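Local coordinates for putative monooxygenase (Fusobacterium nucleatum subsp. nucleatum, PDB 3MCS), which is probably a monooxygenase of the antibiotic biosynthesis monooxygenase family, with two such domains in one chain, at residues N136-T141 against L148-G153. Sequence-based numbering, arbitrary orientation.
Sequences NIVETT and LLVYLG
V138 lies against V150 and L152, and most of this contact is made by its two methyl groups. V138 CB points at the strand and is 4.1 Å from L152 CD2. From there the side chain forks. V138 CG1, anti to the backbone N (chi1 178°), reaches V150 and lies 3.6 Å from V150 CB and equally near V150 CG2. The two valine side chains run past one another, each heading toward the other's backbone. V138 CG2 is the other branch of the fork and meets the leucine, 3.6 Å from L152 CD2. V138 therefore straddles two residues that lie on the same face of the strand, with Y151 between them pointing to the other face. T141, one turn further along the helix, adds a smaller contact: its CG2 is 4.1 Å from V150 CG1. No hydrogen bond joins the two segments, and all four touching residues are buried. The axes of segments 136-141 and 148-153 run nearly antiparallel, at 168°, with a closest approach of 9.0 Å. This is helix 127-143 laid back over strand 147-155, the next strand in the chain, consistent with the ferredoxin-like half of a dimeric alpha/beta barrel. F142 and I134 of the same helix extend the apolar layer over V150 and L152. Strand 161-168 flanks the strand on one edge, with W162 and L164 touching L152, and strand 91-104 pairs with the other edge.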
loop_
_atom_site.group_PDB
_atom_site.type_symbol
_atom_site.label_atom_id
_atom_site.label_comp_id
_atom_site.label_asym_id
_atom_site.label_seq_id
_atom_site.Cartn_x
_atom_site.Cartn_y
_atom_site.Cartn_z
ATOM N N ASN A 136 8.274 -1.530 15.551
ATOM C CA ASN A 136 7.655 -2.266 16.661
ATOM C C ASN A 136 6.142 -2.156 16.632
ATOM O O ASN A 136 5.438 -3.161 16.743
ATOM C CB ASN A 136 8.157 -1.750 18.016
ATOM C CG ASN A 136 9.633 -2.030 18.256
ATOM O OD1 ASN A 136 10.123 -3.136 18.021
ATOM N ND2 ASN A 136 10.338 -1.031 18.772
ATOM N N ILE A 137 5.647 -0.928 16.488
ATOM C CA ILE A 137 4.217 -0.689 16.437
ATOM C C ILE A 137 3.549 -1.425 15.295
ATOM O O ILE A 137 2.478 -1.994 15.477
ATOM C CB ILE A 137 3.891 0.811 16.305
ATOM C CG1 ILE A 137 4.169 1.531 17.634
ATOM C CG2 ILE A 137 2.430 1.013 15.911
ATOM C CD1 ILE A 137 3.327 1.035 18.840
ATOM N N VAL A 138 4.161 -1.413 14.122
ATOM C CA VAL A 138 3.568 -2.080 12.980
ATOM C C VAL A 138 3.520 -3.591 13.217
ATOM O O VAL A 138 2.545 -4.219 12.819
ATOM C CB VAL A 138 4.304 -1.757 11.683
ATOM C CG1 VAL A 138 3.682 -2.506 10.522
ATOM C CG2 VAL A 138 4.258 -0.279 11.428
ATOM N N GLU A 139 4.541 -4.169 13.866
ATOM C CA GLU A 139 4.517 -5.625 14.211
ATOM C C GLU A 139 3.453 -5.975 15.254
ATOM O O GLU A 139 2.800 -7.013 15.142
ATOM C CB GLU A 139 5.874 -6.143 14.694
ATOM C CG GLU A 139 6.845 -6.330 13.561
ATOM C CD GLU A 139 8.196 -6.850 13.991
ATOM O OE1 GLU A 139 8.417 -7.007 15.216
ATOM O OE2 GLU A 139 9.048 -7.098 13.094
ATOM N N THR A 140 3.305 -5.127 16.268
ATOM C CA THR A 140 2.266 -5.303 17.273
ATOM C C THR A 140 0.911 -5.307 16.560
ATOM O O THR A 140 0.061 -6.170 16.833
ATOM C CB THR A 140 2.283 -4.188 18.347
ATOM O OG1 THR A 140 3.614 -4.008 18.852
ATOM C CG2 THR A 140 1.335 -4.534 19.504
ATOM N N THR A 141 0.732 -4.378 15.614
ATOM C CA THR A 141 -0.523 -4.285 14.850
ATOM C C THR A 141 -0.850 -5.572 14.106
ATOM O O THR A 141 -1.975 -6.041 14.148
ATOM C CB THR A 141 -0.497 -3.106 13.840
ATOM O OG1 THR A 141 -0.467 -1.868 14.560
ATOM C CG2 THR A 141 -1.718 -3.116 12.966
ATOM N N LEU A 148 -5.155 -7.764 8.462
ATOM C CA LEU A 148 -4.874 -8.701 7.369
ATOM C C LEU A 148 -3.519 -8.419 6.694
ATOM O O LEU A 148 -2.888 -9.334 6.164
ATOM C CB LEU A 148 -6.007 -8.697 6.338
ATOM C CG LEU A 148 -7.413 -9.072 6.827
ATOM C CD1 LEU A 148 -8.458 -8.965 5.702
ATOM C CD2 LEU A 148 -7.405 -10.458 7.397
ATOM N N LEU A 149 -3.034 -7.180 6.770
ATOM C CA LEU A 149 -1.800 -6.805 6.055
ATOM C C LEU A 149 -1.168 -5.521 6.577
ATOM O O LEU A 149 -1.872 -4.600 6.928
ATOM C CB LEU A 149 -2.138 -6.642 4.550
ATOM C CG LEU A 149 -1.135 -6.192 3.507
ATOM C CD1 LEU A 149 -1.648 -6.504 2.108
ATOM C CD2 LEU A 149 -0.821 -4.722 3.620
ATOM N N VAL A 150 0.158 -5.490 6.640
ATOM C CA VAL A 150 0.886 -4.287 6.980
ATOM C C VAL A 150 2.150 -4.247 6.120
ATOM O O VAL A 150 2.979 -5.151 6.212
ATOM C CB VAL A 150 1.263 -4.175 8.498
ATOM C CG1 VAL A 150 0.025 -4.102 9.348
ATOM C CG2 VAL A 150 2.157 -5.337 8.959
ATOM N N TYR A 151 2.263 -3.257 5.233
ATOM C CA TYR A 151 3.497 -3.059 4.488
ATOM C C TYR A 151 4.088 -1.725 4.946
ATOM O O TYR A 151 3.442 -0.687 4.808
ATOM C CB TYR A 151 3.313 -3.038 2.967
ATOM C CG TYR A 151 2.743 -4.284 2.306
ATOM C CD1 TYR A 151 2.811 -5.555 2.906
ATOM C CD2 TYR A 151 2.233 -4.207 1.015
ATOM C CE1 TYR A 151 2.302 -6.686 2.271
ATOM C CE2 TYR A 151 1.727 -5.324 0.374
ATOM C CZ TYR A 151 1.772 -6.568 0.992
ATOM O OH TYR A 151 1.275 -7.680 0.330
ATOM N N LEU A 152 5.300 -1.765 5.484
ATOM C CA LEU A 152 5.975 -0.577 5.998
ATOM C C LEU A 152 7.319 -0.415 5.326
ATOM O O LEU A 152 8.133 -1.347 5.314
ATOM C CB LEU A 152 6.209 -0.699 7.507
ATOM C CG LEU A 152 7.003 0.423 8.190
ATOM C CD1 LEU A 152 6.234 1.749 8.188
ATOM C CD2 LEU A 152 7.338 0.029 9.591
ATOM N N GLY A 153 7.568 0.769 4.785
ATOM C CA GLY A 153 8.848 1.037 4.137
ATOM C C GLY A 153 9.163 2.508 3.989
ATOM O O GLY A 153 8.367 3.358 4.384
#